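Local structure of spartin (Homo sapiens, 4U7I) at residues A[12-17]-A[69-74]; A[25-28]-A[34-37]; A[46-51]-A[81-86]. The protein acts as a lipophagy receptor and lipid transfer protein in lipid droplet turnover, and binds the ESCRT-III protein IST1 through its MIT domain, the part present here. One frame throughout, in Å; residues are numbered along the deposited sequence.

Contact 1 of 3, residues A[12-17]-A[69-74]; sequences EAYKKA and RQMQQK
The Tyr14 ring has Met71 over one face and Lys74 at its edge. Met71 CG stands 3.7 Å from the centroid of the Tyr14 ring and only 12° off the ring normal, which makes a CH-pi contact. Met71 SD follows over the same face, at 4.0 Å from the centroid of the Tyr14 ring and 24° off the normal. This is a Met-aromatic contact. The two side chains cross at about a right angle. The Met71 chain is extended beyond CG and runs across the ring from the CD1 side to the CD2 side. Met71 CB begins the path 3.6 Å from Tyr14 CD1. Met71 CE ends it 3.9 Å from Tyr14 CD2. Lys74 uses its base: Lys74 CB lies 4.1 Å from Tyr14 CE1, close to the ring plane. The Lys74 chain then bends beyond CB, and its tip leaves the ring. Outside the two segments, Lys74 NZ forms a salt bridge with an acidic side chain of the bound IST1 peptide. On Tyr14, chi1 of -178° sets CG opposite the backbone N and carries the ring across to helix 63-90. Met71 CA also comes close, 3.8 Å from Tyr14 CE1, in keeping with the 6.6 Å between the CA atoms of Tyr14 and Met71.

This is surface packing on the peptide-binding side of the MIT domain. The Tyr14 ring also stacks with an aromatic side chain of the bound peptide. The tyrosine thus belongs both to the packing between helices and to the IST1 site. Met71 reaches Ile10 and Arg11 further back on helix 5-29. Helix 33-51 packs beside the pair, where Ala13 touches Arg49 and Ala17 touches His46 and Leu47.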
ATOM      1  N   GLU A  12      -4.254  10.673  -3.067  1.00 35.25           N
ATOM      2  CA  GLU A  12      -5.359  10.184  -2.235  1.00 31.66           C
ATOM      3  C   GLU A  12      -5.221   8.690  -2.008  1.00 31.35           C
ATOM      4  O   GLU A  12      -5.447   8.201  -0.905  1.00 33.86           O
ATOM      5  CB  GLU A  12      -6.728  10.481  -2.863  1.00 41.80           C
ATOM      6  CG  GLU A  12      -7.066  11.954  -3.106  1.00 66.13           C
ATOM      7  CD  GLU A  12      -6.504  12.899  -2.061  1.00 75.20           C
ATOM      8  OE1 GLU A  12      -6.879  12.776  -0.877  1.00 75.42           O
ATOM      9  OE2 GLU A  12      -5.690  13.776  -2.431  1.00 78.92           O
ATOM     10  N   ALA A  13      -4.850   7.966  -3.062  1.00 31.59           N
ATOM     11  CA  ALA A  13      -4.694   6.521  -2.980  1.00 28.33           C
ATOM     12  C   ALA A  13      -3.570   6.148  -2.029  1.00 30.17           C
ATOM     13  O   ALA A  13      -3.679   5.197  -1.265  1.00 25.59           O
ATOM     14  CB  ALA A  13      -4.426   5.930  -4.367  1.00 28.22           C
ATOM     15  N   TYR A  14      -2.484   6.908  -2.099  1.00 25.38           N
ATOM     16  CA  TYR A  14      -1.317   6.722  -1.240  1.00 26.96           C
ATOM     17  C   TYR A  14      -1.684   6.848   0.237  1.00 26.17           C
ATOM     18  O   TYR A  14      -1.349   5.982   1.059  1.00 26.17           O
ATOM     19  CB  TYR A  14      -0.271   7.756  -1.651  1.00 25.21           C
ATOM     20  CG  TYR A  14       1.062   7.749  -0.945  1.00 26.76           C
ATOM     21  CD1 TYR A  14       2.075   6.878  -1.323  1.00 28.83           C
ATOM     22  CD2 TYR A  14       1.344   8.698   0.032  1.00 28.00           C
ATOM     23  CE1 TYR A  14       3.323   6.921  -0.700  1.00 28.62           C
ATOM     24  CE2 TYR A  14       2.579   8.741   0.655  1.00 35.35           C
ATOM     25  CZ  TYR A  14       3.560   7.861   0.289  1.00 34.77           C
ATOM     26  OH  TYR A  14       4.785   7.934   0.927  1.00 34.73           O
ATOM     27  N   LYS A  15      -2.413   7.911   0.562  1.00 26.70           N
ATOM     28  CA  LYS A  15      -2.811   8.169   1.943  1.00 26.52           C
ATOM     29  C   LYS A  15      -3.792   7.123   2.465  1.00 30.89           C
ATOM     30  O   LYS A  15      -3.651   6.615   3.593  1.00 27.60           O
ATOM     31  CB  LYS A  15      -3.428   9.563   2.058  1.00 33.40           C
ATOM     32  CG  LYS A  15      -2.463  10.692   1.763  1.00 29.92           C
ATOM     33  CD  LYS A  15      -3.156  12.048   1.862  1.00 34.26           C
ATOM     34  CE  LYS A  15      -2.169  13.189   1.682  1.00 51.00           C
ATOM     35  N   LYS A  16      -4.805   6.812   1.659  1.00 24.05           N
ATOM     36  CA  LYS A  16      -5.797   5.814   2.065  1.00 26.71           C
ATOM     37  C   LYS A  16      -5.182   4.429   2.147  1.00 28.54           C
ATOM     38  O   LYS A  16      -5.503   3.666   3.063  1.00 27.41           O
ATOM     39  CB  LYS A  16      -6.992   5.786   1.106  1.00 34.76           C
ATOM     40  CG  LYS A  16      -8.037   6.879   1.336  1.00 41.29           C
ATOM     41  CD  LYS A  16      -9.145   6.820   0.279  1.00 36.79           C
ATOM     42  CE  LYS A  16     -10.513   7.221   0.832  1.00 46.82           C
ATOM     43  N   ALA A  17      -4.317   4.078   1.192  1.00 24.15           N
ATOM     44  CA  ALA A  17      -3.699   2.768   1.248  1.00 23.22           C
ATOM     45  C   ALA A  17      -2.902   2.639   2.526  1.00 29.09           C
ATOM     46  O   ALA A  17      -2.943   1.600   3.181  1.00 25.95           O
ATOM     47  CB  ALA A  17      -2.803   2.517   0.034  1.00 23.53           C
ATOM     48  N   ARG A  69       5.343   9.753  -8.946  1.00 27.73           N
ATOM     49  CA  ARG A  69       5.989   8.508  -9.346  1.00 24.65           C
ATOM     50  C   ARG A  69       6.566   7.814  -8.123  1.00 27.54           C
ATOM     51  O   ARG A  69       6.444   6.596  -7.979  1.00 30.66           O
ATOM     52  CB  ARG A  69       7.083   8.766 -10.395  1.00 26.02           C
ATOM     53  CG  ARG A  69       6.515   9.086 -11.775  1.00 28.94           C
ATOM     54  CD  ARG A  69       7.605   9.204 -12.846  1.00 25.01           C
ATOM     55  NE  ARG A  69       8.399  10.428 -12.756  1.00 27.43           N
ATOM     56  CZ  ARG A  69       8.091  11.562 -13.377  1.00 30.85           C
ATOM     57  NH1 ARG A  69       7.008  11.626 -14.143  1.00 31.92           N
ATOM     58  NH2 ARG A  69       8.868  12.633 -13.247  1.00 30.51           N
ATOM     59  N   GLN A  70       7.183   8.576  -7.228  1.00 25.87           N
ATOM     60  CA  GLN A  70       7.818   7.950  -6.058  1.00 22.17           C
ATOM     61  C   GLN A  70       6.756   7.357  -5.137  1.00 30.42           C
ATOM     62  O   GLN A  70       6.964   6.311  -4.504  1.00 25.80           O
ATOM     63  CB  GLN A  70       8.701   8.958  -5.317  1.00 31.69           C
ATOM     64  CG  GLN A  70       9.886   9.428  -6.172  1.00 37.96           C
ATOM     65  CD  GLN A  70      11.012  10.035  -5.365  1.00 61.31           C
ATOM     66  OE1 GLN A  70      10.903  10.200  -4.151  1.00 77.53           O
ATOM     67  NE2 GLN A  70      12.112  10.366  -6.039  1.00 66.06           N
ATOM     68  N   MET A  71       5.607   8.011  -5.071  1.00 25.03           N
ATOM     69  CA  MET A  71       4.491   7.443  -4.328  1.00 23.78           C
ATOM     70  C   MET A  71       4.079   6.107  -4.923  1.00 24.93           C
ATOM     71  O   MET A  71       3.785   5.155  -4.196  1.00 29.40           O
ATOM     72  CB  MET A  71       3.303   8.398  -4.323  1.00 27.03           C
ATOM     73  CG  MET A  71       3.491   9.571  -3.395  1.00 24.24           C
ATOM     74  SD  MET A  71       1.974  10.542  -3.293  1.00 32.08           S
ATOM     75  CE  MET A  71       2.451  11.762  -2.077  1.00 52.60           C
ATOM     76  N   GLN A  72       4.051   6.035  -6.251  1.00 25.53           N
ATOM     77  CA  GLN A  72       3.642   4.800  -6.898  1.00 25.52           C
ATOM     78  C   GLN A  72       4.684   3.711  -6.694  1.00 28.35           C
ATOM     79  O   GLN A  72       4.331   2.534  -6.579  1.00 28.04           O
ATOM     80  CB  GLN A  72       3.396   5.027  -8.381  1.00 24.72           C
ATOM     81  CG  GLN A  72       2.168   5.884  -8.662  1.00 26.05           C
ATOM     82  CD  GLN A  72       2.052   6.217 -10.133  1.00 27.23           C
ATOM     83  OE1 GLN A  72       3.026   6.640 -10.750  1.00 32.20           O
ATOM     84  NE2 GLN A  72       0.870   6.017 -10.704  1.00 26.57           N
ATOM     85  N   GLN A  73       5.959   4.099  -6.652  1.00 25.08           N
ATOM     86  CA  GLN A  73       7.030   3.152  -6.337  1.00 24.65           C
ATOM     87  C   GLN A  73       6.746   2.493  -4.998  1.00 29.15           C
ATOM     88  O   GLN A  73       6.783   1.264  -4.875  1.00 27.58           O
ATOM     89  CB  GLN A  73       8.399   3.833  -6.282  1.00 27.87           C
ATOM     90  CG  GLN A  73       9.512   2.864  -5.914  1.00 29.75           C
ATOM     91  CD  GLN A  73      10.904   3.429  -6.087  1.00 39.34           C
ATOM     92  OE1 GLN A  73      11.095   4.528  -6.621  1.00 44.92           O
ATOM     93  NE2 GLN A  73      11.899   2.666  -5.646  1.00 33.95           N
ATOM     94  N   LYS A  74       6.457   3.324  -4.004  1.00 26.95           N
ATOM     95  CA  LYS A  74       6.197   2.841  -2.651  1.00 29.03           C
ATOM     96  C   LYS A  74       4.976   1.941  -2.636  1.00 28.46           C
ATOM     97  O   LYS A  74       4.951   0.904  -1.965  1.00 29.26           O
ATOM     98  CB  LYS A  74       5.983   4.007  -1.684  1.00 29.69           C
ATOM     99  CG  LYS A  74       7.207   4.876  -1.445  1.00 36.40           C
ATOM    100  CD  LYS A  74       8.327   4.086  -0.801  1.00 46.34           C
ATOM    101  CE  LYS A  74       9.454   5.007  -0.367  1.00 53.67           C
ATOM    102  NZ  LYS A  74      10.658   4.240   0.041  1.00 59.85           N
TER

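Contact 2 of 3, residues A[25-28]-A[34-37]; sequences LNTD and EEAK
Thr27 and Asp28 meet Glu35 and Ala36 near the turn of a helical hairpin, where the first two helices of the MIT three-helix bundle are joined. Thr27 comes first along helix 5-29, and its two branches do different things. Thr27 CG2, the methyl, lies 3.8 Å from Glu35 OE2, and the two side chains cross at about a right angle. The same Glu35 oxygen is hydrogen-bonded to Tyr39 OH, one turn further along helix 33-51. The hydroxyl OG1 sits between its own backbone N and carbonyl carbon (chi1 51°). From there it is hydrogen-bonded to Lys23 O, with Gly24 O as a second acceptor. It also packs closely on helix 33-51, with Thr27 OG1 3.2 Å from Ala36 CA. OG1 also lies close to Ala36 N, but the angle is too poor for a hydrogen bond.

Asp28 follows. Its carboxylate turns to other partners: OD2 takes a hydrogen bond from Tyr40 OH and a salt bridge from Arg85 NE of helix 63-90. These would favour the charged form in this buried place. Towards Ala36 it offers carbon and backbone: Asp28 N is 3.9 Å from Ala36 CB, and Asp28 CB lies at the same 3.9 Å from that methyl.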
ATOM      1  N   LEU A  25      -1.897  -4.118   9.518  1.00 20.22           N
ATOM      2  CA  LEU A  25      -0.707  -4.564  10.270  1.00 21.69           C
ATOM      3  C   LEU A  25      -0.930  -4.492  11.781  1.00 26.52           C
ATOM      4  O   LEU A  25      -0.523  -5.393  12.512  1.00 24.67           O
ATOM      5  CB  LEU A  25       0.518  -3.733   9.899  1.00 24.21           C
ATOM      6  CG  LEU A  25       1.122  -4.077   8.546  1.00 22.87           C
ATOM      7  CD1 LEU A  25       1.991  -2.922   8.097  1.00 25.01           C
ATOM      8  CD2 LEU A  25       1.935  -5.370   8.675  1.00 24.08           C
ATOM      9  N   ASN A  26      -1.573  -3.426  12.262  1.00 25.19           N
ATOM     10  CA  ASN A  26      -1.884  -3.356  13.691  1.00 24.45           C
ATOM     11  C   ASN A  26      -2.698  -4.558  14.152  1.00 25.58           C
ATOM     12  O   ASN A  26      -2.404  -5.155  15.197  1.00 28.13           O
ATOM     13  CB  ASN A  26      -2.673  -2.082  14.052  1.00 26.91           C
ATOM     14  CG  ASN A  26      -1.804  -0.847  14.120  1.00 31.12           C
ATOM     15  OD1 ASN A  26      -0.578  -0.925  14.042  1.00 28.86           O
ATOM     16  ND2 ASN A  26      -2.443   0.316  14.279  1.00 30.72           N
ATOM     17  N   THR A  27      -3.745  -4.898  13.400  1.00 26.19           N
ATOM     18  CA  THR A  27      -4.628  -5.982  13.827  1.00 24.17           C
ATOM     19  C   THR A  27      -3.960  -7.333  13.642  1.00 23.08           C
ATOM     20  O   THR A  27      -4.165  -8.261  14.423  1.00 28.05           O
ATOM     21  CB  THR A  27      -5.983  -5.951  13.077  1.00 25.12           C
ATOM     22  OG1 THR A  27      -5.772  -5.882  11.667  1.00 30.47           O
ATOM     23  CG2 THR A  27      -6.738  -4.699  13.495  1.00 33.85           C
ATOM     24  N   ASP A  28      -3.145  -7.429  12.610  1.00 18.41           N
ATOM     25  CA  ASP A  28      -2.375  -8.643  12.361  1.00 21.17           C
ATOM     26  C   ASP A  28      -1.404  -8.916  13.516  1.00 25.90           C
ATOM     27  O   ASP A  28      -1.295 -10.048  14.011  1.00 28.39           O
ATOM     28  CB  ASP A  28      -1.625  -8.495  11.034  1.00 24.01           C
ATOM     29  CG  ASP A  28      -1.266  -9.827  10.407  1.00 28.63           C
ATOM     30  OD1 ASP A  28      -1.262 -10.834  11.137  1.00 33.79           O
ATOM     31  OD2 ASP A  28      -0.981  -9.856   9.183  1.00 26.19           O
ATOM     32  N   GLU A  34      -8.987 -12.068  11.044  1.00 30.21           N
ATOM     33  CA  GLU A  34     -10.122 -11.749  10.190  1.00 30.39           C
ATOM     34  C   GLU A  34     -10.186 -10.245   9.921  1.00 30.14           C
ATOM     35  O   GLU A  34     -10.441  -9.827   8.792  1.00 30.24           O
ATOM     36  CB  GLU A  34     -11.418 -12.252  10.814  1.00 42.96           C
ATOM     37  CG  GLU A  34     -11.557 -13.761  10.722  1.00 49.79           C
ATOM     38  CD  GLU A  34     -11.411 -14.272   9.294  1.00 51.94           C
ATOM     39  OE1 GLU A  34     -12.086 -13.732   8.388  1.00 55.65           O
ATOM     40  OE2 GLU A  34     -10.610 -15.208   9.076  1.00 47.65           O
ATOM     41  N   GLU A  35      -9.950  -9.439  10.958  1.00 27.39           N
ATOM     42  CA  GLU A  35      -9.921  -7.989  10.812  1.00 32.57           C
ATOM     43  C   GLU A  35      -8.800  -7.581   9.883  1.00 34.40           C
ATOM     44  O   GLU A  35      -8.969  -6.711   9.026  1.00 30.07           O
ATOM     45  CB  GLU A  35      -9.733  -7.305  12.163  1.00 34.93           C
ATOM     46  CG  GLU A  35     -10.923  -6.527  12.653  1.00 39.54           C
ATOM     47  CD  GLU A  35     -10.591  -5.707  13.880  1.00 44.18           C
ATOM     48  OE1 GLU A  35     -10.348  -6.314  14.943  1.00 42.71           O
ATOM     49  OE2 GLU A  35     -10.553  -4.460  13.777  1.00 38.67           O
ATOM     50  N   ALA A  36      -7.644  -8.210  10.059  1.00 27.57           N
ATOM     51  CA  ALA A  36      -6.497  -7.876   9.242  1.00 24.37           C
ATOM     52  C   ALA A  36      -6.802  -8.099   7.767  1.00 24.09           C
ATOM     53  O   ALA A  36      -6.532  -7.224   6.938  1.00 25.54           O
ATOM     54  CB  ALA A  36      -5.292  -8.688   9.667  1.00 25.38           C
ATOM     55  N   LYS A  37      -7.393  -9.243   7.435  1.00 22.65           N
ATOM     56  CA  LYS A  37      -7.655  -9.560   6.032  1.00 23.37           C
ATOM     57  C   LYS A  37      -8.562  -8.506   5.426  1.00 25.76           C
ATOM     58  O   LYS A  37      -8.385  -8.111   4.272  1.00 28.61           O
ATOM     59  CB  LYS A  37      -8.290 -10.955   5.894  1.00 25.76           C
ATOM     60  CG  LYS A  37      -7.332 -12.095   6.218  1.00 30.71           C
ATOM     61  CD  LYS A  37      -7.896 -13.457   5.829  1.00 40.76           C
ATOM     62  CE  LYS A  37      -8.891 -13.970   6.842  1.00 46.26           C
ATOM     63  NZ  LYS A  37      -9.124 -15.443   6.703  1.00 43.81           N
TER

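Contact 3 of 3, residues A[46-51]-A[81-86]; sequences HLLRGI and NVRTRL
Across the MIT three-helix bundle, Leu47 and Leu48 of helix 33-51 meet Val82 and Arg83 of helix 63-90. The contact has an inner and an outer part. Inside, Leu47 CD1 points to Val82 CG2 at 4.4 Å. This is a loose apolar touch, and the CA atoms of these two residues are 9.8 Å apart. Both side chains are buried.

Outside, Leu48 and Arg83 cross at about a right angle. The extended Arg83 chain, from CG to NE, carries the guanidinium out to the leucine. Arg83 NH2 reaches both methyls of Leu48, with CD1 and CD2 each 3.8 Å away. Leu48 CD2 is also 4.1 Å from Arg83 NH1. The guanidinium is tilted against the leucine, and the interaction is plain van der Waals packing at the exposed side of the contact.

On another side of helix 33-51, His46 and Arg49 are joined one turn apart. Arg49 NH2 donates to His46 ND1 at 3.0 Å, with a nearly straight N-H...N angle of 167°. The bond lies in the planes of both the imidazole and the guanidinium, and it helps hold the rotation of the imidazole. ND1 acts as acceptor, which is consistent with a neutral histidine.

An aromatic side chain of the bound peptide packs on Leu47 and Val82. Helix 5-29 packs against the pair: Ala17 touches Leu47 and Val21 touches Val82, while Phe20 meets the His46 ring with the planes about 15° apart. Further back on helix 63-90, Met75 touches Leu47 and Leu79 touches Leu48.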
ATOM      1  N   HIS A  46      -7.022   0.451  -2.863  1.00 28.59           N
ATOM      2  CA  HIS A  46      -6.438   1.781  -2.989  1.00 25.64           C
ATOM      3  C   HIS A  46      -5.074   1.726  -3.661  1.00 27.70           C
ATOM      4  O   HIS A  46      -4.756   2.597  -4.479  1.00 29.53           O
ATOM      5  CB  HIS A  46      -6.334   2.447  -1.621  1.00 25.14           C
ATOM      6  CG  HIS A  46      -7.662   2.617  -0.954  1.00 28.70           C
ATOM      7  ND1 HIS A  46      -8.633   3.457  -1.451  1.00 36.32           N
ATOM      8  CD2 HIS A  46      -8.192   2.035   0.144  1.00 26.28           C
ATOM      9  CE1 HIS A  46      -9.703   3.392  -0.680  1.00 36.84           C
ATOM     10  NE2 HIS A  46      -9.464   2.535   0.294  1.00 31.18           N
ATOM     11  N   LEU A  47      -4.263   0.723  -3.325  1.00 26.47           N
ATOM     12  CA  LEU A  47      -2.926   0.626  -3.925  1.00 22.73           C
ATOM     13  C   LEU A  47      -3.055   0.452  -5.434  1.00 30.24           C
ATOM     14  O   LEU A  47      -2.373   1.124  -6.220  1.00 28.46           O
ATOM     15  CB  LEU A  47      -2.115  -0.544  -3.339  1.00 20.42           C
ATOM     16  CG  LEU A  47      -1.725  -0.383  -1.867  1.00 22.80           C
ATOM     17  CD1 LEU A  47      -1.352  -1.723  -1.287  1.00 23.66           C
ATOM     18  CD2 LEU A  47      -0.562   0.585  -1.752  1.00 25.50           C
ATOM     19  N   LEU A  48      -3.933  -0.456  -5.837  1.00 32.52           N
ATOM     20  CA  LEU A  48      -4.119  -0.740  -7.256  1.00 34.55           C
ATOM     21  C   LEU A  48      -4.509   0.509  -8.027  1.00 41.28           C
ATOM     22  O   LEU A  48      -4.006   0.752  -9.123  1.00 44.91           O
ATOM     23  CB  LEU A  48      -5.182  -1.819  -7.460  1.00 27.36           C
ATOM     24  CG  LEU A  48      -4.797  -3.261  -7.132  1.00 30.20           C
ATOM     25  CD1 LEU A  48      -6.051  -4.121  -7.159  1.00 30.51           C
ATOM     26  CD2 LEU A  48      -3.739  -3.800  -8.100  1.00 38.17           C
ATOM     27  N   ARG A  49      -5.399   1.307  -7.452  1.00 28.77           N
ATOM     28  CA  ARG A  49      -5.862   2.498  -8.150  1.00 32.70           C
ATOM     29  C   ARG A  49      -4.738   3.508  -8.339  1.00 32.82           C
ATOM     30  O   ARG A  49      -4.580   4.072  -9.422  1.00 33.75           O
ATOM     31  CB  ARG A  49      -7.013   3.154  -7.396  1.00 32.44           C
ATOM     32  CG  ARG A  49      -7.561   4.379  -8.114  1.00 40.05           C
ATOM     33  CD  ARG A  49      -8.803   4.907  -7.430  1.00 41.53           C
ATOM     34  NE  ARG A  49      -8.506   5.431  -6.100  1.00 46.18           N
ATOM     35  CZ  ARG A  49      -8.699   4.758  -4.969  1.00 46.36           C
ATOM     36  NH1 ARG A  49      -9.192   3.527  -5.001  1.00 39.39           N
ATOM     37  NH2 ARG A  49      -8.404   5.322  -3.805  1.00 40.44           N
ATOM     38  N   GLY A  50      -3.983   3.753  -7.277  1.00 28.41           N
ATOM     39  CA  GLY A  50      -2.885   4.709  -7.322  1.00 25.61           C
ATOM     40  C   GLY A  50      -1.825   4.290  -8.327  1.00 31.04           C
ATOM     41  O   GLY A  50      -1.279   5.116  -9.054  1.00 31.74           O
ATOM     42  N   ILE A  51      -1.548   2.993  -8.377  1.00 27.59           N
ATOM     43  CA  ILE A  51      -0.515   2.453  -9.260  1.00 28.66           C
ATOM     44  C   ILE A  51      -0.962   2.532 -10.719  1.00 31.91           C
ATOM     45  O   ILE A  51      -0.142   2.675 -11.633  1.00 29.36           O
ATOM     46  CB  ILE A  51      -0.175   0.997  -8.863  1.00 26.04           C
ATOM     47  CG1 ILE A  51       0.565   0.992  -7.527  1.00 22.31           C
ATOM     48  CG2 ILE A  51       0.672   0.314  -9.924  1.00 34.02           C
ATOM     49  CD1 ILE A  51       0.551  -0.370  -6.811  1.00 28.86           C
ATOM     50  N   ASN A  81       3.869  -6.824  -0.785  1.00 29.86           N
ATOM     51  CA  ASN A  81       3.891  -7.330   0.594  1.00 28.68           C
ATOM     52  C   ASN A  81       2.501  -7.660   1.142  1.00 26.37           C
ATOM     53  O   ASN A  81       2.325  -8.693   1.800  1.00 25.04           O
ATOM     54  CB  ASN A  81       4.576  -6.328   1.519  1.00 31.08           C
ATOM     55  CG  ASN A  81       6.039  -6.132   1.173  1.00 38.14           C
ATOM     56  OD1 ASN A  81       6.675  -7.023   0.609  1.00 35.36           O
ATOM     57  ND2 ASN A  81       6.577  -4.964   1.496  1.00 33.85           N
ATOM     58  N   VAL A  82       1.527  -6.789   0.882  1.00 22.79           N
ATOM     59  CA  VAL A  82       0.156  -7.021   1.362  1.00 24.03           C
ATOM     60  C   VAL A  82      -0.444  -8.250   0.689  1.00 23.24           C
ATOM     61  O   VAL A  82      -1.103  -9.083   1.333  1.00 25.73           O
ATOM     62  CB  VAL A  82      -0.764  -5.800   1.109  1.00 25.95           C
ATOM     63  CG1 VAL A  82      -2.197  -6.099   1.541  1.00 26.69           C
ATOM     64  CG2 VAL A  82      -0.246  -4.580   1.862  1.00 26.66           C
ATOM     65  N   ARG A  83      -0.211  -8.387  -0.611  1.00 25.50           N
ATOM     66  CA  ARG A  83      -0.776  -9.525  -1.323  1.00 27.61           C
ATOM     67  C   ARG A  83      -0.197 -10.841  -0.802  1.00 27.67           C
ATOM     68  O   ARG A  83      -0.915 -11.843  -0.681  1.00 25.91           O
ATOM     69  CB  ARG A  83      -0.551  -9.370  -2.827  1.00 31.73           C
ATOM     70  CG  ARG A  83      -1.609  -8.475  -3.471  1.00 29.63           C
ATOM     71  CD  ARG A  83      -1.490  -8.402  -4.986  1.00 42.10           C
ATOM     72  NE  ARG A  83      -2.787  -8.124  -5.604  1.00 53.72           N
ATOM     73  CZ  ARG A  83      -2.950  -7.652  -6.837  1.00 51.73           C
ATOM     74  NH1 ARG A  83      -1.893  -7.385  -7.596  1.00 53.87           N
ATOM     75  NH2 ARG A  83      -4.172  -7.446  -7.310  1.00 45.73           N
ATOM     76  N   THR A  84       1.090 -10.829  -0.468  1.00 26.57           N
ATOM     77  CA  THR A  84       1.728 -12.016   0.101  1.00 25.96           C
ATOM     78  C   THR A  84       1.110 -12.360   1.455  1.00 28.26           C
ATOM     79  O   THR A  84       0.712 -13.505   1.702  1.00 30.73           O
ATOM     80  CB  THR A  84       3.230 -11.812   0.264  1.00 32.26           C
ATOM     81  OG1 THR A  84       3.828 -11.714  -1.037  1.00 33.96           O
ATOM     82  CG2 THR A  84       3.852 -12.974   1.030  1.00 34.59           C
ATOM     83  N   ARG A  85       1.023 -11.370   2.335  1.00 24.85           N
ATOM     84  CA  ARG A  85       0.489 -11.614   3.678  1.00 24.15           C
ATOM     85  C   ARG A  85      -0.969 -12.055   3.610  1.00 25.84           C
ATOM     86  O   ARG A  85      -1.412 -12.932   4.360  1.00 25.65           O
ATOM     87  CB  ARG A  85       0.623 -10.360   4.547  1.00 23.36           C
ATOM     88  CG  ARG A  85       0.144 -10.552   5.979  1.00 27.74           C
ATOM     89  CD  ARG A  85       0.940 -11.662   6.680  1.00 27.92           C
ATOM     90  NE  ARG A  85       0.519 -11.827   8.074  1.00 29.72           N
ATOM     91  CZ  ARG A  85       1.008 -12.751   8.896  1.00 36.04           C
ATOM     92  NH1 ARG A  85       1.929 -13.598   8.458  1.00 42.07           N
ATOM     93  NH2 ARG A  85       0.574 -12.836  10.150  1.00 29.90           N
ATOM     94  N   LEU A  86      -1.719 -11.446   2.702  1.00 25.57           N
ATOM     95  CA  LEU A  86      -3.124 -11.804   2.556  1.00 24.14           C
ATOM     96  C   LEU A  86      -3.293 -13.261   2.147  1.00 24.23           C
ATOM     97  O   LEU A  86      -4.139 -13.975   2.687  1.00 32.46           O
ATOM     98  CB  LEU A  86      -3.797 -10.885   1.540  1.00 25.76           C
ATOM     99  CG  LEU A  86      -5.302 -11.145   1.387  1.00 25.77           C
ATOM    100  CD1 LEU A  86      -6.027 -11.032   2.721  1.00 24.88           C
ATOM    101  CD2 LEU A  86      -5.902 -10.185   0.366  1.00 26.69           C
TER

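The three contacts each join a different pair of the three helices. Contact 1 pairs helices 5-29 and 63-90 at the surface, through an aromatic face and a sulfur. There Tyr14 stacks on the bound IST1 peptide, which also reaches residues of contacts 2 and 3. Contact 2 pairs helices 5-29 and 33-51 near their turn. It is buried and close, with small side chains and polar groups bonded to other residues. Contact 3 pairs helices 33-51 and 63-90. It is partly buried and more widely spaced, with aliphatic side chains inside and a leucine against an arginine outside. A probable Gln72-Gly50 hydrogen bond joins contacts 1 and 3. The Asp28-Arg85 salt bridge links contacts 2 and 3.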